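Local coordinates for ALDH21) (Physcomitrella patens subsp. patens, PDB 5MZ5), which oxidises succinic semialdehyde to succinate with NADP(+) as electron acceptor, as a member of the aldehyde dehydrogenase family, at residues C292-D296 with Y425-A431; A410-E414 with E434-Y440; M461-G465 with G482-D486. One frame throughout, in Å; residues are numbered along the deposited sequence.

Contact 1 of 3, residues C292-D296 with Y425-A431; sequences CIVDD and YSDFKEA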
loop_
_atom_site.group_PDB
_atom_site.type_symbol
_atom_site.label_atom_id
_atom_site.label_comp_id
_atom_site.label_asym_id
_atom_site.label_seq_id
_atom_site.Cartn_x
_atom_site.Cartn_y
_atom_site.Cartn_z
ATOM N N CYS A 292 -20.160 -24.645 9.430
ATOM C CA CYS A 292 -20.849 -23.399 9.763
ATOM C C CYS A 292 -21.338 -23.487 11.193
ATOM O O CYS A 292 -21.922 -24.497 11.569
ATOM C CB CYS A 292 -21.997 -23.090 8.798
ATOM S SG CYS A 292 -22.753 -21.451 9.027
ATOM N N ILE A 293 -21.084 -22.431 11.981
ATOM C CA ILE A 293 -21.563 -22.283 13.349
ATOM C C ILE A 293 -22.813 -21.387 13.323
ATOM O O ILE A 293 -22.788 -20.324 12.713
ATOM C CB ILE A 293 -20.480 -21.696 14.298
ATOM C CG1 ILE A 293 -19.303 -22.672 14.471
ATOM C CG2 ILE A 293 -21.093 -21.323 15.673
ATOM C CD1 ILE A 293 -18.143 -22.181 15.357
ATOM N N VAL A 294 -23.894 -21.828 13.973
ATOM C CA VAL A 294 -25.112 -21.045 14.140
ATOM C C VAL A 294 -25.234 -20.792 15.649
ATOM O O VAL A 294 -25.633 -21.682 16.389
ATOM C CB VAL A 294 -26.385 -21.690 13.501
ATOM C CG1 VAL A 294 -27.657 -20.884 13.833
ATOM C CG2 VAL A 294 -26.218 -21.822 11.995
ATOM N N ASP A 295 -24.802 -19.598 16.103
ATOM C CA ASP A 295 -24.871 -19.212 17.518
ATOM C C ASP A 295 -25.971 -18.181 17.775
ATOM O O ASP A 295 -26.269 -17.873 18.919
ATOM C CB ASP A 295 -23.495 -18.718 18.034
ATOM C CG ASP A 295 -23.313 -18.857 19.543
ATOM O OD1 ASP A 295 -23.272 -20.005 20.040
ATOM O OD2 ASP A 295 -23.168 -17.826 20.217
ATOM N N ASP A 296 -26.585 -17.675 16.699
ATOM C CA ASP A 296 -27.652 -16.668 16.680
ATOM C C ASP A 296 -28.338 -16.702 15.313
ATOM O O ASP A 296 -27.816 -17.312 14.378
ATOM C CB ASP A 296 -27.064 -15.240 16.896
ATOM C CG ASP A 296 -26.906 -14.795 18.339
ATOM O OD1 ASP A 296 -27.898 -14.878 19.104
ATOM O OD2 ASP A 296 -25.819 -14.303 18.688
ATOM N N TYR A 425 -24.020 -28.286 19.730
ATOM C CA TYR A 425 -22.916 -27.950 20.627
ATOM C C TYR A 425 -23.453 -27.127 21.799
ATOM O O TYR A 425 -24.521 -26.509 21.686
ATOM C CB TYR A 425 -21.732 -27.251 19.892
ATOM C CG TYR A 425 -22.029 -25.832 19.466
ATOM C CD1 TYR A 425 -21.861 -24.769 20.348
ATOM C CD2 TYR A 425 -22.470 -25.549 18.177
ATOM C CE1 TYR A 425 -22.159 -23.464 19.971
ATOM C CE2 TYR A 425 -22.731 -24.240 17.772
ATOM C CZ TYR A 425 -22.576 -23.202 18.675
ATOM O OH TYR A 425 -22.894 -21.927 18.298
ATOM N N SER A 426 -22.705 -27.119 22.909
ATOM C CA SER A 426 -23.059 -26.344 24.101
ATOM C C SER A 426 -22.006 -25.273 24.380
ATOM O O SER A 426 -22.332 -24.242 24.978
ATOM C CB SER A 426 -23.215 -27.256 25.318
ATOM O OG SER A 426 -22.075 -28.082 25.503
ATOM N N ASP A 427 -20.744 -25.530 23.973
ATOM C CA ASP A 427 -19.635 -24.601 24.175
ATOM C C ASP A 427 -19.123 -24.044 22.838
ATOM O O ASP A 427 -18.762 -24.815 21.946
ATOM C CB ASP A 427 -18.506 -25.272 24.980
ATOM C CG ASP A 427 -17.380 -24.322 25.351
ATOM O OD1 ASP A 427 -17.632 -23.382 26.120
ATOM O OD2 ASP A 427 -16.254 -24.523 24.871
ATOM N N PHE A 428 -19.093 -22.708 22.706
ATOM C CA PHE A 428 -18.647 -22.005 21.506
ATOM C C PHE A 428 -17.190 -22.337 21.125
ATOM O O PHE A 428 -16.928 -22.611 19.955
ATOM C CB PHE A 428 -18.874 -20.473 21.624
ATOM C CG PHE A 428 -18.385 -19.712 20.416
ATOM C CD1 PHE A 428 -19.125 -19.692 19.239
ATOM C CD2 PHE A 428 -17.164 -19.041 20.441
ATOM C CE1 PHE A 428 -18.652 -19.012 18.109
ATOM C CE2 PHE A 428 -16.700 -18.353 19.314
ATOM C CZ PHE A 428 -17.441 -18.350 18.155
ATOM N N LYS A 429 -16.254 -22.293 22.104
ATOM C CA LYS A 429 -14.836 -22.591 21.893
ATOM C C LYS A 429 -14.682 -24.008 21.310
ATOM O O LYS A 429 -13.867 -24.219 20.404
ATOM C CB LYS A 429 -14.064 -22.501 23.217
ATOM C CG LYS A 429 -13.508 -21.125 23.522
ATOM C CD LYS A 429 -12.955 -21.061 24.957
ATOM C CE LYS A 429 -11.747 -20.168 25.194
ATOM N NZ LYS A 429 -12.095 -18.735 25.405
ATOM N N GLU A 430 -15.499 -24.959 21.817
ATOM C CA GLU A 430 -15.531 -26.354 21.379
ATOM C C GLU A 430 -16.067 -26.481 19.970
ATOM O O GLU A 430 -15.574 -27.316 19.222
ATOM C CB GLU A 430 -16.334 -27.230 22.358
ATOM C CG GLU A 430 -15.571 -27.580 23.627
ATOM C CD GLU A 430 -14.298 -28.391 23.463
ATOM O OE1 GLU A 430 -14.304 -29.392 22.710
ATOM O OE2 GLU A 430 -13.289 -28.029 24.110
ATOM N N ALA A 431 -17.071 -25.657 19.602
ATOM C CA ALA A 431 -17.638 -25.640 18.254
ATOM C C ALA A 431 -16.553 -25.198 17.248
ATOM O O ALA A 431 -16.441 -25.817 16.192
ATOM C CB ALA A 431 -18.843 -24.702 18.186
#
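Y425 and D295 make the one hydrogen bond across this contact, a short one of 2.6 Å from Y425 OH to D295 OD1. The carboxylate and ring planes are nearly parallel (13° apart), with OD1 at the ring's edge, and the hydroxyl meets OD1 on its anti side, leaving OD2 to turn to K453 in a salt bridge. The packing of I293, F428 and A431 beside this bond is apolar. I293 divides its work between two branches: CG2 lies 3.2 Å from Y425 OH, with the ring carbon CZ behind it, and also touches the F428 ring at CE1, whereas CD1 reaches 3.9 Å to the methyl CB of A431. That same methyl covers one face of the Y425 ring, 3.5 Å above its plane and over its centre, from within the 425-431 segment. Y425 can swing its ring inward because CG stands between the backbone N and the carbonyl carbon (chi1 72°). Further out, D427 caps the helix that carries F428 and A431, its OD2 accepting from E430 N at 3.2 Å. H329 meets the Y425 ring with planes about 75° apart, and L515 of the second subunit packs on F428. In the fold, strand 419-425 runs into helix 428-435 and on to strand 443-447, a beta-alpha-beta crossover; the helix lies against strand 290-294 of the same parallel set through I293. Accepting a hydrogen bond from tyrosine at one oxygen and facing a lysine at the other, the buried D295 is likely to stay ionised, its charge offset by K453.

Contact 2 of 3, residues A410-E414 with E434-Y440; sequences ARKEE and ECNNTHY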
loop_
_atom_site.group_PDB
_atom_site.type_symbol
_atom_site.label_atom_id
_atom_site.label_comp_id
_atom_site.label_asym_id
_atom_site.label_seq_id
_atom_site.Cartn_x
_atom_site.Cartn_y
_atom_site.Cartn_z
ATOM N N ALA A 410 -18.341 -39.638 5.090
ATOM C CA ALA A 410 -19.183 -38.449 4.934
ATOM C C ALA A 410 -18.702 -37.321 5.865
ATOM O O ALA A 410 -18.826 -36.158 5.500
ATOM C CB ALA A 410 -20.640 -38.791 5.216
ATOM N N ARG A 411 -18.105 -37.666 7.023
ATOM C CA ARG A 411 -17.588 -36.689 7.980
ATOM C C ARG A 411 -16.113 -36.311 7.724
ATOM O O ARG A 411 -15.759 -35.134 7.776
ATOM C CB ARG A 411 -17.828 -37.174 9.434
ATOM C CG ARG A 411 -17.209 -36.308 10.555
ATOM C CD ARG A 411 -17.587 -34.820 10.510
ATOM N NE ARG A 411 -16.913 -34.050 11.562
ATOM C CZ ARG A 411 -15.671 -33.574 11.484
ATOM N NH1 ARG A 411 -14.953 -33.749 10.385
ATOM N NH2 ARG A 411 -15.144 -32.915 12.505
ATOM N N LYS A 412 -15.275 -37.306 7.437
ATOM C CA LYS A 412 -13.834 -37.178 7.223
ATOM C C LYS A 412 -13.455 -36.540 5.873
ATOM O O LYS A 412 -12.507 -35.746 5.809
ATOM C CB LYS A 412 -13.200 -38.574 7.395
ATOM C CG LYS A 412 -11.680 -38.676 7.248
ATOM C CD LYS A 412 -11.124 -40.037 7.731
ATOM C CE LYS A 412 -11.800 -41.293 7.188
ATOM N NZ LYS A 412 -11.558 -41.501 5.733
ATOM N N GLU A 413 -14.175 -36.898 4.799
ATOM C CA GLU A 413 -13.848 -36.452 3.444
ATOM C C GLU A 413 -14.852 -35.468 2.863
ATOM O O GLU A 413 -15.970 -35.340 3.363
ATOM C CB GLU A 413 -13.751 -37.670 2.487
ATOM C CG GLU A 413 -12.942 -38.858 2.983
ATOM C CD GLU A 413 -11.463 -38.623 3.219
ATOM O OE1 GLU A 413 -10.880 -37.710 2.590
ATOM O OE2 GLU A 413 -10.878 -39.377 4.029
ATOM N N GLU A 414 -14.454 -34.827 1.753
ATOM C CA GLU A 414 -15.283 -33.928 0.968
ATOM C C GLU A 414 -16.320 -34.797 0.257
ATOM O O GLU A 414 -15.956 -35.693 -0.508
ATOM C CB GLU A 414 -14.413 -33.180 -0.063
ATOM C CG GLU A 414 -15.204 -32.238 -0.971
ATOM C CD GLU A 414 -14.331 -31.368 -1.850
ATOM O OE1 GLU A 414 -13.448 -31.928 -2.532
ATOM O OE2 GLU A 414 -14.526 -30.131 -1.868
ATOM N N GLU A 434 -14.106 -27.960 16.806
ATOM C CA GLU A 434 -14.697 -28.985 15.961
ATOM C C GLU A 434 -14.735 -28.575 14.480
ATOM O O GLU A 434 -14.578 -29.432 13.607
ATOM C CB GLU A 434 -16.076 -29.435 16.484
ATOM C CG GLU A 434 -16.539 -30.768 15.921
ATOM C CD GLU A 434 -15.584 -31.949 15.975
ATOM O OE1 GLU A 434 -14.659 -31.958 16.821
ATOM O OE2 GLU A 434 -15.791 -32.892 15.181
ATOM N N CYS A 435 -14.926 -27.264 14.202
ATOM C CA CYS A 435 -14.872 -26.709 12.839
ATOM C C CYS A 435 -13.501 -26.991 12.233
ATOM O O CYS A 435 -13.412 -27.347 11.058
ATOM C CB CYS A 435 -15.159 -25.208 12.857
ATOM S SG CYS A 435 -16.909 -24.811 13.008
ATOM N N ASN A 436 -12.447 -26.854 13.062
ATOM C CA ASN A 436 -11.046 -27.072 12.726
ATOM C C ASN A 436 -10.659 -28.531 12.675
ATOM O O ASN A 436 -9.575 -28.830 12.176
ATOM C CB ASN A 436 -10.124 -26.319 13.714
ATOM C CG ASN A 436 -10.209 -24.826 13.588
ATOM O OD1 ASN A 436 -10.605 -24.277 12.547
ATOM N ND2 ASN A 436 -9.790 -24.136 14.628
ATOM N N ASN A 437 -11.526 -29.438 13.201
ATOM C CA ASN A 437 -11.288 -30.887 13.256
ATOM C C ASN A 437 -11.532 -31.532 11.880
ATOM O O ASN A 437 -12.497 -32.290 11.668
ATOM C CB ASN A 437 -12.107 -31.545 14.397
ATOM C CG ASN A 437 -11.708 -32.970 14.684
ATOM O OD1 ASN A 437 -10.681 -33.453 14.209
ATOM N ND2 ASN A 437 -12.516 -33.683 15.465
ATOM N N THR A 438 -10.635 -31.199 10.940
ATOM C CA THR A 438 -10.671 -31.607 9.538
ATOM C C THR A 438 -9.278 -31.444 8.933
ATOM O O THR A 438 -8.478 -30.662 9.447
ATOM C CB THR A 438 -11.742 -30.764 8.763
ATOM O OG1 THR A 438 -11.762 -31.160 7.393
ATOM C CG2 THR A 438 -11.496 -29.245 8.847
ATOM N N HIS A 439 -9.009 -32.147 7.831
ATOM C CA HIS A 439 -7.745 -32.060 7.107
ATOM C C HIS A 439 -7.833 -31.039 5.966
ATOM O O HIS A 439 -6.841 -30.764 5.291
ATOM C CB HIS A 439 -7.228 -33.441 6.663
ATOM C CG HIS A 439 -8.143 -34.226 5.763
ATOM N ND1 HIS A 439 -7.981 -34.222 4.372
ATOM C CD2 HIS A 439 -9.121 -35.108 6.082
ATOM C CE1 HIS A 439 -8.872 -35.085 3.900
ATOM N NE2 HIS A 439 -9.591 -35.634 4.887
ATOM N N TYR A 440 -9.006 -30.404 5.816
ATOM C CA TYR A 440 -9.243 -29.323 4.851
ATOM C C TYR A 440 -9.191 -27.981 5.607
ATOM O O TYR A 440 -9.121 -27.974 6.837
ATOM C CB TYR A 440 -10.598 -29.514 4.161
ATOM C CG TYR A 440 -10.764 -30.838 3.442
ATOM C CD1 TYR A 440 -10.321 -31.005 2.130
ATOM C CD2 TYR A 440 -11.384 -31.918 4.064
ATOM C CE1 TYR A 440 -10.499 -32.219 1.455
ATOM C CE2 TYR A 440 -11.585 -33.125 3.395
ATOM C CZ TYR A 440 -11.136 -33.274 2.090
ATOM O OH TYR A 440 -11.318 -34.482 1.445
HETATM O O HOH W 1 -18.232 -33.119 14.226
HETATM O O HOH W 2 -11.817 -33.851 7.483
#
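R411 reaches E434 and N437 by running CG anti to its backbone N and then bending at chi2 (54°), while E434 makes a matching bend at chi2 and comes to meet it. The guanidinium addresses N437 end-on: NH1 and NH2 both donate to the carbonyl O of N437, at 3.1 and 2.8 Å, and this oxygen lies within 2° of the guanidinium plane. NH2 also forms a salt bridge to E434 OE2 at 2.8 Å, approaching from above the carboxylate plane. Water 1 accepts from R411 NE and donates to E434 OE2, and E434 OE1 takes N437 ND2, so the carboxylate is gripped from several directions. The segment 410-414 ends at E414, the glutamate that opens the Glu-Ile-Phe-Gly-Pro motif of aldehyde dehydrogenases, and E414 is an NADP(+)-binding residue. Here, without cofactor, its OE2 accepts from G288 N. The backbone of E414 is held at the same time, E414 N donating to Y440 OH at 3.2 Å. E414 CB packs against that hydroxyl. T438 OG1 closes an ST turn by accepting from Y440 N, and water 2 joins the same OG1 to K412 O. E413 OE1 lies at the edge of the H439 ring and takes a weak bond from NE2 (3.4 Å), although the stronger partner of H439 is D486, at ND1.

Contact 3 of 3, residues M461-G465 with G482-D486; sequences MEVGG and GGLKD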
loop_
_atom_site.group_PDB
_atom_site.type_symbol
_atom_site.label_atom_id
_atom_site.label_comp_id
_atom_site.label_asym_id
_atom_site.label_seq_id
_atom_site.Cartn_x
_atom_site.Cartn_y
_atom_site.Cartn_z
ATOM N N MET A 461 -10.259 -19.891 13.475
ATOM C CA MET A 461 -10.653 -20.829 12.413
ATOM C C MET A 461 -9.505 -20.993 11.396
ATOM O O MET A 461 -9.022 -20.007 10.849
ATOM C CB MET A 461 -11.963 -20.419 11.744
ATOM C CG MET A 461 -13.168 -20.713 12.605
ATOM S SD MET A 461 -14.646 -19.945 11.904
ATOM C CE MET A 461 -15.877 -20.976 12.611
ATOM N N GLU A 462 -9.051 -22.235 11.196
ATOM C CA GLU A 462 -7.925 -22.622 10.346
ATOM C C GLU A 462 -8.315 -22.735 8.895
ATOM O O GLU A 462 -8.302 -23.828 8.318
ATOM C CB GLU A 462 -7.290 -23.921 10.876
ATOM C CG GLU A 462 -6.644 -23.743 12.237
ATOM C CD GLU A 462 -6.363 -25.006 13.032
ATOM O OE1 GLU A 462 -6.714 -26.120 12.575
ATOM O OE2 GLU A 462 -5.837 -24.866 14.157
ATOM N N VAL A 463 -8.687 -21.590 8.307
ATOM C CA VAL A 463 -9.188 -21.477 6.935
ATOM C C VAL A 463 -8.594 -20.246 6.254
ATOM O O VAL A 463 -8.005 -19.401 6.935
ATOM C CB VAL A 463 -10.765 -21.397 6.935
ATOM C CG1 VAL A 463 -11.403 -22.715 7.380
ATOM C CG2 VAL A 463 -11.266 -20.233 7.789
ATOM N N GLY A 464 -8.824 -20.125 4.943
ATOM C CA GLY A 464 -8.465 -18.934 4.165
ATOM C C GLY A 464 -9.515 -17.820 4.258
ATOM O O GLY A 464 -9.202 -16.640 4.101
ATOM N N GLY A 465 -10.771 -18.189 4.502
ATOM C CA GLY A 465 -11.869 -17.238 4.601
ATOM C C GLY A 465 -12.917 -17.605 5.629
ATOM O O GLY A 465 -13.401 -18.740 5.652
ATOM N N GLY A 482 -8.879 -19.187 -1.204
ATOM C CA GLY A 482 -7.979 -20.322 -1.104
ATOM C C GLY A 482 -7.913 -20.815 0.316
ATOM O O GLY A 482 -8.634 -20.316 1.192
ATOM N N GLY A 483 -7.084 -21.816 0.554
ATOM C CA GLY A 483 -7.070 -22.372 1.893
ATOM C C GLY A 483 -5.783 -22.877 2.482
ATOM O O GLY A 483 -4.691 -22.729 1.926
ATOM N N LEU A 484 -5.957 -23.460 3.661
ATOM C CA LEU A 484 -4.908 -24.062 4.463
ATOM C C LEU A 484 -5.082 -25.555 4.379
ATOM O O LEU A 484 -6.065 -26.037 3.788
ATOM C CB LEU A 484 -5.028 -23.582 5.939
ATOM C CG LEU A 484 -5.040 -22.060 6.186
ATOM C CD1 LEU A 484 -5.022 -21.759 7.691
ATOM C CD2 LEU A 484 -3.875 -21.360 5.489
ATOM N N LYS A 485 -4.116 -26.291 4.949
ATOM C CA LYS A 485 -4.103 -27.748 5.023
ATOM C C LYS A 485 -4.245 -28.415 3.617
ATOM O O LYS A 485 -3.494 -28.050 2.707
ATOM C CB LYS A 485 -5.148 -28.241 6.050
ATOM C CG LYS A 485 -5.067 -27.582 7.438
ATOM C CD LYS A 485 -6.107 -28.226 8.371
ATOM C CE LYS A 485 -6.397 -27.381 9.570
ATOM N NZ LYS A 485 -7.522 -27.942 10.369
ATOM N N ASP A 486 -5.180 -29.372 3.435
ATOM C CA ASP A 486 -5.341 -30.070 2.149
ATOM C C ASP A 486 -6.137 -29.294 1.100
ATOM O O ASP A 486 -6.263 -29.768 -0.036
ATOM C CB ASP A 486 -5.926 -31.483 2.337
ATOM C CG ASP A 486 -4.999 -32.451 3.060
ATOM O OD1 ASP A 486 -3.814 -32.088 3.300
ATOM O OD2 ASP A 486 -5.447 -33.571 3.376
HETATM O O HOH W 3 -9.512 -26.188 8.994
#
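The Tyr-Gly-Gly-x-Lys segment, a signature of aldehyde dehydrogenases, supplies G482 to K485, which pass E462 to G465 in nearly opposite direction (172°). G464 and G482 meet backbone to backbone: G464 CA points its hydrogen at G482 O, 3.3 Å away, a CA-H...O contact with 158° at the hydrogen. A side chain on G464 would run straight into that oxygen, so glycine permits the close pass. L484 covers the next step, with L484 CD1 placed 3.6 Å from E462 C, over the backbone of the inverse gamma turn centred there. Beyond it the K485 chain is extended beyond CG, and its NZ meets E462 OE1 at 3.0 Å, nearly along the C-O axis, in a salt bridge. Water 3 accepts from the same NZ and donates to E462 O at 2.7 Å, while T438 O takes a further bond from this ammonium. Trimming K485 to an alanine is likely to leave E462 without its charge mate and the carbonyl of T438 without this donor. G482 also comes within about 3 Å of E285, the predicted active-site glutamate, nearest atoms compared. G465 begins a strand that pairs in parallel with a strand of the third subunit, and K505 of that subunit bonds to M461 O. Such a sheet continued across the subunit interface, beside a glycine-rich loop bordering the active site, is typical of the aldehyde dehydrogenase fold.

Contacts 1 and 3 are buried, whereas contact 2 lies at the surface, and the chemistry follows. Contact 1 is mostly aliphatic and aromatic packing around a single carboxylate, contact 2 is built of one salt bridge, a doubly bonded backbone carbonyl and waters, and contact 3 mixes close glycine backbones with one charged pair, E462 with K485. Contacts 1 and 2 share helix 428-435, using its first turn and its last, and meet where I293 CG1 touches C435 SG. Contacts 2 and 3 are joined more tightly, by probable hydrogen bonds between E462 N and N436 OD1 and between H439 ND1 and D486 OD2. Only contact 2 contains an annotated cofactor residue; contact 3 borders the predicted catalytic glutamate, and contact 1 lies away from both.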